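PDB 7B04: nitrite oxidoreductase subunit C from Kuenenia stuttgartiensis, which probably carries electrons as the heme-binding subunit of the nitrite oxidoreductase complex of an anammox bacterium, and also binds calcium. Local coordinates for residues C[106-120]-C[258-271]. Residues are numbered along the deposited sequence; the frame is centred on the assembly and turned at random.
With CA (calcium ion), chain B.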
ATOM      1  N   GLY C 106      58.996 -20.826 -27.110  1.00 32.17           N
ATOM      2  CA  GLY C 106      60.088 -19.890 -27.034  1.00 29.15           C
ATOM      3  C   GLY C 106      59.552 -18.483 -26.958  1.00 29.29           C
ATOM      4  O   GLY C 106      60.301 -17.548 -26.647  1.00 38.66           O
ATOM      5  N   ILE C 107      58.257 -18.332 -27.257  1.00 23.89           N
ATOM      6  CA  ILE C 107      57.529 -17.082 -27.143  1.00 30.97           C
ATOM      7  C   ILE C 107      56.353 -17.202 -26.180  1.00 31.31           C
ATOM      8  O   ILE C 107      56.149 -16.328 -25.331  1.00 29.76           O
ATOM      9  CB  ILE C 107      57.042 -16.612 -28.532  1.00 31.01           C
ATOM     10  CG1 ILE C 107      58.233 -16.388 -29.467  1.00 30.62           C
ATOM     11  CG2 ILE C 107      56.197 -15.357 -28.414  1.00 26.58           C
ATOM     12  CD1 ILE C 107      57.863 -16.331 -30.933  1.00 39.52           C
ATOM     13  N   THR C 108      55.565 -18.274 -26.303  1.00 31.89           N
ATOM     14  CA  THR C 108      54.348 -18.486 -25.528  1.00 33.90           C
ATOM     15  C   THR C 108      54.411 -19.822 -24.800  1.00 28.41           C
ATOM     16  O   THR C 108      54.947 -20.798 -25.327  1.00 33.21           O
ATOM     17  CB  THR C 108      53.106 -18.457 -26.432  1.00 27.12           C
ATOM     18  OG1 THR C 108      53.204 -17.360 -27.347  1.00 32.66           O
ATOM     19  CG2 THR C 108      51.836 -18.308 -25.605  1.00 25.63           C
ATOM     20  N   ILE C 109      53.868 -19.863 -23.584  1.00 25.00           N
ATOM     21  CA  ILE C 109      53.779 -21.090 -22.797  1.00 21.91           C
ATOM     22  C   ILE C 109      52.315 -21.495 -22.665  1.00 23.57           C
ATOM     23  O   ILE C 109      51.440 -20.644 -22.458  1.00 24.49           O
ATOM     24  CB  ILE C 109      54.452 -20.924 -21.415  1.00 28.56           C
ATOM     25  CG1 ILE C 109      54.597 -22.273 -20.702  1.00 32.14           C
ATOM     26  CG2 ILE C 109      53.719 -19.912 -20.542  1.00 21.16           C
ATOM     27  CD1 ILE C 109      55.602 -22.246 -19.558  1.00 23.69           C
ATOM     28  N   TYR C 110      52.046 -22.797 -22.797  1.00 27.39           N
ATOM     29  CA  TYR C 110      50.693 -23.339 -22.713  1.00 27.26           C
ATOM     30  C   TYR C 110      50.678 -24.473 -21.696  1.00 26.06           C
ATOM     31  O   TYR C 110      51.498 -25.395 -21.782  1.00 29.60           O
ATOM     32  CB  TYR C 110      50.194 -23.885 -24.061  1.00 22.96           C
ATOM     33  CG  TYR C 110      50.212 -22.932 -25.237  1.00 23.43           C
ATOM     34  CD1 TYR C 110      49.083 -22.202 -25.599  1.00 26.89           C
ATOM     35  CD2 TYR C 110      51.348 -22.797 -26.013  1.00 26.66           C
ATOM     36  CE1 TYR C 110      49.107 -21.342 -26.701  1.00 27.43           C
ATOM     37  CE2 TYR C 110      51.379 -21.948 -27.103  1.00 30.77           C
ATOM     38  CZ  TYR C 110      50.260 -21.225 -27.444  1.00 31.95           C
ATOM     39  OH  TYR C 110      50.302 -20.382 -28.532  1.00 37.80           O
ATOM     40  N   PHE C 111      49.711 -24.438 -20.781  1.00 27.80           N
ATOM     41  CA  PHE C 111      49.477 -25.501 -19.810  1.00 26.50           C
ATOM     42  C   PHE C 111      48.104 -26.090 -20.062  1.00 29.17           C
ATOM     43  O   PHE C 111      47.137 -25.342 -20.216  1.00 29.45           O
ATOM     44  CB  PHE C 111      49.482 -24.984 -18.361  1.00 29.53           C
ATOM     45  CG  PHE C 111      50.835 -24.657 -17.817  1.00 34.78           C
ATOM     46  CD1 PHE C 111      51.508 -23.526 -18.244  1.00 32.49           C
ATOM     47  CD2 PHE C 111      51.416 -25.439 -16.830  1.00 31.70           C
ATOM     48  CE1 PHE C 111      52.745 -23.197 -17.722  1.00 33.70           C
ATOM     49  CE2 PHE C 111      52.664 -25.110 -16.304  1.00 31.53           C
ATOM     50  CZ  PHE C 111      53.323 -23.988 -16.755  1.00 32.78           C
ATOM     51  N   GLN C 112      48.012 -27.416 -20.071  1.00 32.12           N
ATOM     52  CA  GLN C 112      46.744 -28.114 -20.246  1.00 24.05           C
ATOM     53  C   GLN C 112      46.443 -28.908 -18.983  1.00 24.51           C
ATOM     54  O   GLN C 112      47.273 -29.720 -18.546  1.00 25.45           O
ATOM     55  CB  GLN C 112      46.816 -29.043 -21.460  1.00 24.73           C
ATOM     56  CG  GLN C 112      45.506 -29.669 -21.869  1.00 30.78           C
ATOM     57  CD  GLN C 112      45.706 -30.935 -22.662  1.00 31.34           C
ATOM     58  OE1 GLN C 112      46.267 -31.909 -22.160  1.00 39.02           O
ATOM     59  NE2 GLN C 112      45.283 -30.922 -23.922  1.00 24.92           N
ATOM     60  N   VAL C 113      45.260 -28.690 -18.410  1.00 26.62           N
ATOM     61  CA  VAL C 113      44.838 -29.345 -17.178  1.00 28.18           C
ATOM     62  C   VAL C 113      43.541 -30.098 -17.459  1.00 25.61           C
ATOM     63  O   VAL C 113      42.594 -29.533 -18.027  1.00 28.67           O
ATOM     64  CB  VAL C 113      44.644 -28.339 -16.033  1.00 24.13           C
ATOM     65  CG1 VAL C 113      44.396 -29.066 -14.733  1.00 19.46           C
ATOM     66  CG2 VAL C 113      45.863 -27.420 -15.926  1.00 23.17           C
ATOM     67  N   ILE C 114      43.491 -31.363 -17.041  1.00 25.01           N
ATOM     68  CA  ILE C 114      42.347 -32.235 -17.274  1.00 23.97           C
ATOM     69  C   ILE C 114      41.947 -32.910 -15.969  1.00 28.60           C
ATOM     70  O   ILE C 114      42.790 -33.499 -15.282  1.00 29.08           O
ATOM     71  CB  ILE C 114      42.667 -33.306 -18.332  1.00 27.22           C
ATOM     72  CG1 ILE C 114      42.817 -32.678 -19.714  1.00 27.88           C
ATOM     73  CG2 ILE C 114      41.607 -34.385 -18.340  1.00 23.37           C
ATOM     74  CD1 ILE C 114      43.315 -33.644 -20.765  1.00 28.77           C
ATOM     75  N   TRP C 115      40.659 -32.839 -15.644  1.00 28.50           N
ATOM     76  CA  TRP C 115      40.106 -33.536 -14.494  1.00 24.90           C
ATOM     77  C   TRP C 115      38.694 -33.976 -14.847  1.00 25.54           C
ATOM     78  O   TRP C 115      38.074 -33.451 -15.776  1.00 28.67           O
ATOM     79  CB  TRP C 115      40.103 -32.658 -13.239  1.00 24.38           C
ATOM     80  CG  TRP C 115      39.112 -31.536 -13.286  1.00 28.21           C
ATOM     81  CD1 TRP C 115      37.860 -31.523 -12.741  1.00 34.80           C
ATOM     82  CD2 TRP C 115      39.288 -30.262 -13.918  1.00 26.25           C
ATOM     83  NE1 TRP C 115      37.250 -30.316 -12.987  1.00 38.14           N
ATOM     84  CE2 TRP C 115      38.105 -29.526 -13.709  1.00 33.03           C
ATOM     85  CE3 TRP C 115      40.332 -29.674 -14.636  1.00 32.19           C
ATOM     86  CZ2 TRP C 115      37.939 -28.229 -14.192  1.00 29.29           C
ATOM     87  CZ3 TRP C 115      40.164 -28.388 -15.116  1.00 31.27           C
ATOM     88  CH2 TRP C 115      38.977 -27.681 -14.894  1.00 23.31           C
ATOM     89  N   ASP C 116      38.186 -34.943 -14.095  1.00 26.67           N
ATOM     90  CA  ASP C 116      36.870 -35.512 -14.352  1.00 30.37           C
ATOM     91  C   ASP C 116      35.823 -34.862 -13.468  1.00 28.61           C
ATOM     92  O   ASP C 116      35.981 -34.783 -12.252  1.00 24.97           O
ATOM     93  CB  ASP C 116      36.843 -37.017 -14.131  1.00 23.61           C
ATOM     94  CG  ASP C 116      38.016 -37.726 -14.772  1.00 37.14           C
ATOM     95  OD1 ASP C 116      38.083 -37.717 -16.020  1.00 50.77           O
ATOM     96  OD2 ASP C 116      38.847 -38.321 -14.047  1.00 37.91           O
ATOM     97  N   ASP C 117      34.781 -34.343 -14.079  1.00 30.64           N
ATOM     98  CA  ASP C 117      33.662 -33.819 -13.303  1.00 28.64           C
ATOM     99  C   ASP C 117      32.362 -33.973 -14.078  1.00 31.66           C
ATOM    100  O   ASP C 117      32.294 -33.705 -15.275  1.00 41.25           O
ATOM    101  CB  ASP C 117      33.929 -32.400 -12.751  1.00 36.06           C
ATOM    102  CG  ASP C 117      32.647 -31.616 -12.399  1.00 38.49           C
ATOM    103  OD1 ASP C 117      31.995 -32.000 -11.397  1.00 54.79           O
ATOM    104  OD2 ASP C 117      32.526 -30.473 -12.990  1.00 55.17           O
ATOM    105  N   ALA C 118      31.366 -34.524 -13.388  1.00 28.80           N
ATOM    106  CA  ALA C 118      30.108 -34.972 -13.968  1.00 33.07           C
ATOM    107  C   ALA C 118      29.128 -33.848 -14.271  1.00 41.61           C
ATOM    108  O   ALA C 118      28.101 -34.107 -14.908  1.00 52.76           O
ATOM    109  CB  ALA C 118      29.442 -35.973 -13.017  1.00 31.26           C
ATOM    110  N   THR C 119      29.427 -32.614 -13.877  1.00 33.25           N
ATOM    111  CA  THR C 119      28.483 -31.514 -13.999  1.00 28.11           C
ATOM    112  C   THR C 119      29.152 -30.335 -14.687  1.00 34.15           C
ATOM    113  O   THR C 119      30.302 -30.001 -14.390  1.00 38.96           O
ATOM    114  CB  THR C 119      27.925 -31.080 -12.639  1.00 32.61           C
ATOM    115  OG1 THR C 119      28.968 -30.500 -11.852  1.00 36.98           O
ATOM    116  CG2 THR C 119      27.331 -32.265 -11.893  1.00 33.23           C
ATOM    117  N   ASP C 120      28.420 -29.716 -15.611  1.00 44.50           N
ATOM    118  CA  ASP C 120      28.852 -28.497 -16.287  1.00 34.89           C
ATOM    119  C   ASP C 120      28.205 -27.300 -15.594  1.00 33.83           C
ATOM    120  O   ASP C 120      27.086 -26.901 -15.916  1.00 45.64           O
ATOM    121  CB  ASP C 120      28.471 -28.552 -17.764  1.00 32.27           C
ATOM    122  CG  ASP C 120      27.074 -29.135 -17.984  1.00 52.34           C
ATOM    123  OD1 ASP C 120      26.305 -28.570 -18.791  1.00 54.14           O
ATOM    124  OD2 ASP C 120      26.739 -30.157 -17.345  1.00 66.46           O
ATOM    125  N   PHE C 258      34.288 -28.943 -22.155  1.00 25.02           N
ATOM    126  CA  PHE C 258      33.685 -29.954 -21.293  1.00 27.46           C
ATOM    127  C   PHE C 258      32.972 -30.990 -22.148  1.00 26.68           C
ATOM    128  O   PHE C 258      32.022 -30.657 -22.863  1.00 32.21           O
ATOM    129  CB  PHE C 258      32.708 -29.335 -20.294  1.00 31.31           C
ATOM    130  CG  PHE C 258      32.041 -30.349 -19.405  1.00 31.90           C
ATOM    131  CD1 PHE C 258      32.703 -30.865 -18.306  1.00 33.03           C
ATOM    132  CD2 PHE C 258      30.758 -30.800 -19.679  1.00 39.90           C
ATOM    133  CE1 PHE C 258      32.098 -31.800 -17.494  1.00 31.23           C
ATOM    134  CE2 PHE C 258      30.148 -31.739 -18.866  1.00 37.60           C
ATOM    135  CZ  PHE C 258      30.819 -32.238 -17.771  1.00 27.13           C
ATOM    136  N   GLU C 259      33.427 -32.239 -22.079  1.00 37.53           N
ATOM    137  CA  GLU C 259      32.794 -33.302 -22.843  1.00 35.86           C
ATOM    138  C   GLU C 259      32.840 -34.604 -22.059  1.00 35.27           C
ATOM    139  O   GLU C 259      33.868 -34.941 -21.466  1.00 34.32           O
ATOM    140  CB  GLU C 259      33.452 -33.506 -24.210  1.00 29.58           C
ATOM    141  CG  GLU C 259      32.693 -34.494 -25.083  1.00 37.90           C
ATOM    142  CD  GLU C 259      33.407 -34.813 -26.375  1.00 51.72           C
ATOM    143  OE1 GLU C 259      34.551 -34.347 -26.553  1.00 48.75           O
ATOM    144  OE2 GLU C 259      32.823 -35.532 -27.213  1.00 45.97           O
ATOM    145  N   ASN C 260      31.718 -35.322 -22.074  1.00 36.27           N
ATOM    146  CA  ASN C 260      31.563 -36.619 -21.419  1.00 30.80           C
ATOM    147  C   ASN C 260      32.121 -36.601 -19.995  1.00 24.98           C
ATOM    148  O   ASN C 260      33.044 -37.338 -19.643  1.00 24.76           O
ATOM    149  CB  ASN C 260      32.219 -37.716 -22.259  1.00 29.45           C
ATOM    150  CG  ASN C 260      31.511 -37.929 -23.580  1.00 32.94           C
ATOM    151  OD1 ASN C 260      30.282 -37.980 -23.636  1.00 24.92           O
ATOM    152  ND2 ASN C 260      32.283 -38.030 -24.656  1.00 31.72           N
ATOM    153  N   LYS C 261      31.519 -35.744 -19.173  1.00 27.63           N
ATOM    154  CA  LYS C 261      31.839 -35.660 -17.749  1.00 33.65           C
ATOM    155  C   LYS C 261      33.329 -35.415 -17.499  1.00 30.87           C
ATOM    156  O   LYS C 261      33.915 -35.937 -16.547  1.00 25.55           O
ATOM    157  CB  LYS C 261      31.345 -36.903 -17.005  1.00 24.63           C
ATOM    158  CG  LYS C 261      29.825 -36.972 -16.942  1.00 29.27           C
ATOM    159  CD  LYS C 261      29.322 -38.103 -16.064  1.00 30.41           C
ATOM    160  CE  LYS C 261      27.802 -38.069 -15.973  1.00 23.37           C
ATOM    161  NZ  LYS C 261      27.266 -39.139 -15.090  1.00 45.28           N
ATOM    162  N   LYS C 262      33.962 -34.638 -18.377  1.00 29.57           N
ATOM    163  CA  LYS C 262      35.364 -34.292 -18.183  1.00 32.43           C
ATOM    164  C   LYS C 262      35.638 -32.874 -18.666  1.00 28.86           C
ATOM    165  O   LYS C 262      35.092 -32.440 -19.683  1.00 31.65           O
ATOM    166  CB  LYS C 262      36.276 -35.272 -18.927  1.00 30.49           C
ATOM    167  CG  LYS C 262      37.685 -34.760 -19.161  1.00 29.32           C
ATOM    168  CD  LYS C 262      38.555 -35.817 -19.806  1.00 36.42           C
ATOM    169  CE  LYS C 262      39.002 -36.833 -18.776  1.00 46.56           C
ATOM    170  NZ  LYS C 262      40.086 -37.724 -19.263  1.00 46.35           N
ATOM    171  N   TRP C 263      36.480 -32.158 -17.920  1.00 27.12           N
ATOM    172  CA  TRP C 263      36.920 -30.816 -18.277  1.00 27.80           C
ATOM    173  C   TRP C 263      38.317 -30.877 -18.879  1.00 28.63           C
ATOM    174  O   TRP C 263      39.175 -31.630 -18.409  1.00 26.67           O
ATOM    175  CB  TRP C 263      36.939 -29.888 -17.061  1.00 23.52           C
ATOM    176  CG  TRP C 263      35.629 -29.239 -16.753  1.00 19.85           C
ATOM    177  CD1 TRP C 263      34.785 -29.549 -15.729  1.00 27.58           C
ATOM    178  CD2 TRP C 263      35.012 -28.162 -17.471  1.00 20.48           C
ATOM    179  NE1 TRP C 263      33.679 -28.735 -15.764  1.00 30.73           N
ATOM    180  CE2 TRP C 263      33.794 -27.875 -16.825  1.00 26.30           C
ATOM    181  CE3 TRP C 263      35.369 -27.415 -18.598  1.00 24.28           C
ATOM    182  CZ2 TRP C 263      32.931 -26.874 -17.267  1.00 30.12           C
ATOM    183  CZ3 TRP C 263      34.511 -26.421 -19.035  1.00 25.19           C
ATOM    184  CH2 TRP C 263      33.307 -26.160 -18.370  1.00 26.07           C
ATOM    185  N   THR C 264      38.545 -30.075 -19.916  1.00 23.99           N
ATOM    186  CA  THR C 264      39.878 -29.877 -20.473  1.00 22.56           C
ATOM    187  C   THR C 264      40.086 -28.377 -20.616  1.00 24.24           C
ATOM    188  O   THR C 264      39.407 -27.726 -21.416  1.00 25.29           O
ATOM    189  CB  THR C 264      40.054 -30.590 -21.815  1.00 23.92           C
ATOM    190  OG1 THR C 264      39.754 -31.981 -21.660  1.00 24.65           O
ATOM    191  CG2 THR C 264      41.491 -30.450 -22.296  1.00 21.88           C
ATOM    192  N   VAL C 265      41.021 -27.834 -19.843  1.00 22.52           N
ATOM    193  CA  VAL C 265      41.317 -26.408 -19.848  1.00 28.04           C
ATOM    194  C   VAL C 265      42.792 -26.231 -20.162  1.00 22.99           C
ATOM    195  O   VAL C 265      43.638 -26.971 -19.649  1.00 27.23           O
ATOM    196  CB  VAL C 265      40.971 -25.761 -18.490  1.00 28.92           C
ATOM    197  CG1 VAL C 265      41.340 -24.281 -18.478  1.00 22.01           C
ATOM    198  CG2 VAL C 265      39.500 -25.961 -18.158  1.00 24.35           C
ATOM    199  N   VAL C 266      43.101 -25.253 -21.008  1.00 18.65           N
ATOM    200  CA  VAL C 266      44.483 -24.893 -21.287  1.00 23.57           C
ATOM    201  C   VAL C 266      44.680 -23.422 -20.957  1.00 25.57           C
ATOM    202  O   VAL C 266      43.822 -22.581 -21.252  1.00 27.18           O
ATOM    203  CB  VAL C 266      44.915 -25.213 -22.738  1.00 27.81           C
ATOM    204  CG1 VAL C 266      44.420 -26.587 -23.157  1.00 28.16           C
ATOM    205  CG2 VAL C 266      44.447 -24.153 -23.711  1.00 26.13           C
ATOM    206  N   PHE C 267      45.808 -23.123 -20.329  1.00 29.48           N
ATOM    207  CA  PHE C 267      46.179 -21.764 -19.963  1.00 24.74           C
ATOM    208  C   PHE C 267      47.189 -21.243 -20.975  1.00 24.76           C
ATOM    209  O   PHE C 267      48.084 -21.975 -21.406  1.00 31.81           O
ATOM    210  CB  PHE C 267      46.774 -21.714 -18.554  1.00 23.08           C
ATOM    211  CG  PHE C 267      45.791 -22.037 -17.462  1.00 19.48           C
ATOM    212  CD1 PHE C 267      45.088 -21.031 -16.819  1.00 15.56           C
ATOM    213  CD2 PHE C 267      45.575 -23.350 -17.075  1.00 25.02           C
ATOM    214  CE1 PHE C 267      44.187 -21.331 -15.808  1.00 17.52           C
ATOM    215  CE2 PHE C 267      44.678 -23.655 -16.068  1.00 22.84           C
ATOM    216  CZ  PHE C 267      43.984 -22.644 -15.435  1.00 21.96           C
ATOM    217  N   CYS C 268      47.043 -19.977 -21.350  1.00 26.25           N
ATOM    218  CA  CYS C 268      47.894 -19.370 -22.362  1.00 31.00           C
ATOM    219  C   CYS C 268      48.433 -18.053 -21.828  1.00 24.96           C
ATOM    220  O   CYS C 268      47.664 -17.196 -21.382  1.00 27.79           O
ATOM    221  CB  CYS C 268      47.116 -19.158 -23.665  1.00 25.56           C
ATOM    222  SG  CYS C 268      48.044 -18.382 -25.002  1.00 66.43           S
ATOM    223  N   ARG C 269      49.754 -17.898 -21.889  1.00 17.71           N
ATOM    224  CA  ARG C 269      50.438 -16.699 -21.430  1.00 22.37           C
ATOM    225  C   ARG C 269      51.773 -16.611 -22.150  1.00 25.50           C
ATOM    226  O   ARG C 269      52.378 -17.633 -22.483  1.00 22.24           O
ATOM    227  CB  ARG C 269      50.672 -16.749 -19.911  1.00 29.52           C
ATOM    228  CG  ARG C 269      50.415 -15.464 -19.127  1.00 29.93           C
ATOM    229  CD  ARG C 269      51.573 -14.469 -19.161  1.00 30.01           C
ATOM    230  NE  ARG C 269      52.885 -15.043 -18.855  1.00 29.55           N
ATOM    231  CZ  ARG C 269      53.414 -15.124 -17.637  1.00 29.89           C
ATOM    232  NH1 ARG C 269      54.623 -15.648 -17.475  1.00 27.68           N
ATOM    233  NH2 ARG C 269      52.740 -14.692 -16.580  1.00 26.60           N
ATOM    234  N   SER C 270      52.219 -15.384 -22.397  1.00 32.18           N
ATOM    235  CA  SER C 270      53.545 -15.187 -22.960  1.00 24.31           C
ATOM    236  C   SER C 270      54.597 -15.586 -21.933  1.00 30.83           C
ATOM    237  O   SER C 270      54.384 -15.473 -20.722  1.00 30.51           O
ATOM    238  CB  SER C 270      53.739 -13.734 -23.390  1.00 23.99           C
ATOM    239  OG  SER C 270      52.915 -13.425 -24.500  1.00 42.55           O
ATOM    240  N   LEU C 271      55.738 -16.076 -22.425  1.00 34.26           N
ATOM    241  CA  LEU C 271      56.796 -16.499 -21.512  1.00 23.76           C
ATOM    242  C   LEU C 271      57.254 -15.351 -20.624  1.00 24.79           C
ATOM    243  O   LEU C 271      57.592 -15.566 -19.454  1.00 27.31           O
ATOM    244  CB  LEU C 271      57.985 -17.059 -22.292  1.00 20.54           C
ATOM    245  CG  LEU C 271      57.884 -18.475 -22.859  1.00 25.37           C
ATOM    246  CD1 LEU C 271      59.115 -18.782 -23.678  1.00 21.47           C
ATOM    247  CD2 LEU C 271      57.734 -19.485 -21.741  1.00 30.48           C
TER
HETATM  248 CA    CA B 402      30.808 -29.177 -12.200  1.00 33.15          CA
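W115 and W263 lie side by side, pointing the same way, near the end of the strand pair where D117 binds calcium. The W263 CB lies over one face of the W115 six-membered ring, 3.6 Å from its centroid. The indole planes stand at 23° but are slid apart, so the rings barely overlap. The W115 CG sits between the backbone N and the carbonyl carbon (chi1 71°), which carries the ring across toward strand 262-270. There W115 CH2 also meets V265 CG2 at 3.7 Å. W167 of strand 162-168 meets W263 edge-to-face and also touches W115.

Strands 108-116 and 262-270 are antiparallel neighbours in the heme-binding domain, which by its family is probably of the DOMON type. I109 with R269, F111 with F267 and V113 with V265 are hydrogen-bonded pairs. W263 N gives a further bond to W115 O, while the return bond is weak. On the face shared with the tryptophans, V113 CG2 reaches the edge of the F267 ring at 3.9 Å. I109 CB packs on L271 CD2, their side chains crossing at about a right angle.

The other face carries the non-hydrogen-bonded pairs. C268 SG approaches the Y110 ring obliquely, 3.6 Å from Y110 CE1. Q112 CG rests on V266 CG1, and I114 lies alongside T264. Helix 64-71 covers part of this face, touching Y110, Q112 and T264. Farther along, D116 and K262 form a long salt bridge.

Beyond the strand, D117 OD2 binds calcium at 2.3 Å. T119 binds it through both O and OG1; N121, D132 and N295 complete the site. The same D117 OD2 lies in plane at the W263 indole edge, 3.5 Å from W263 NE1. F258 CD1 lies over one face of that indole.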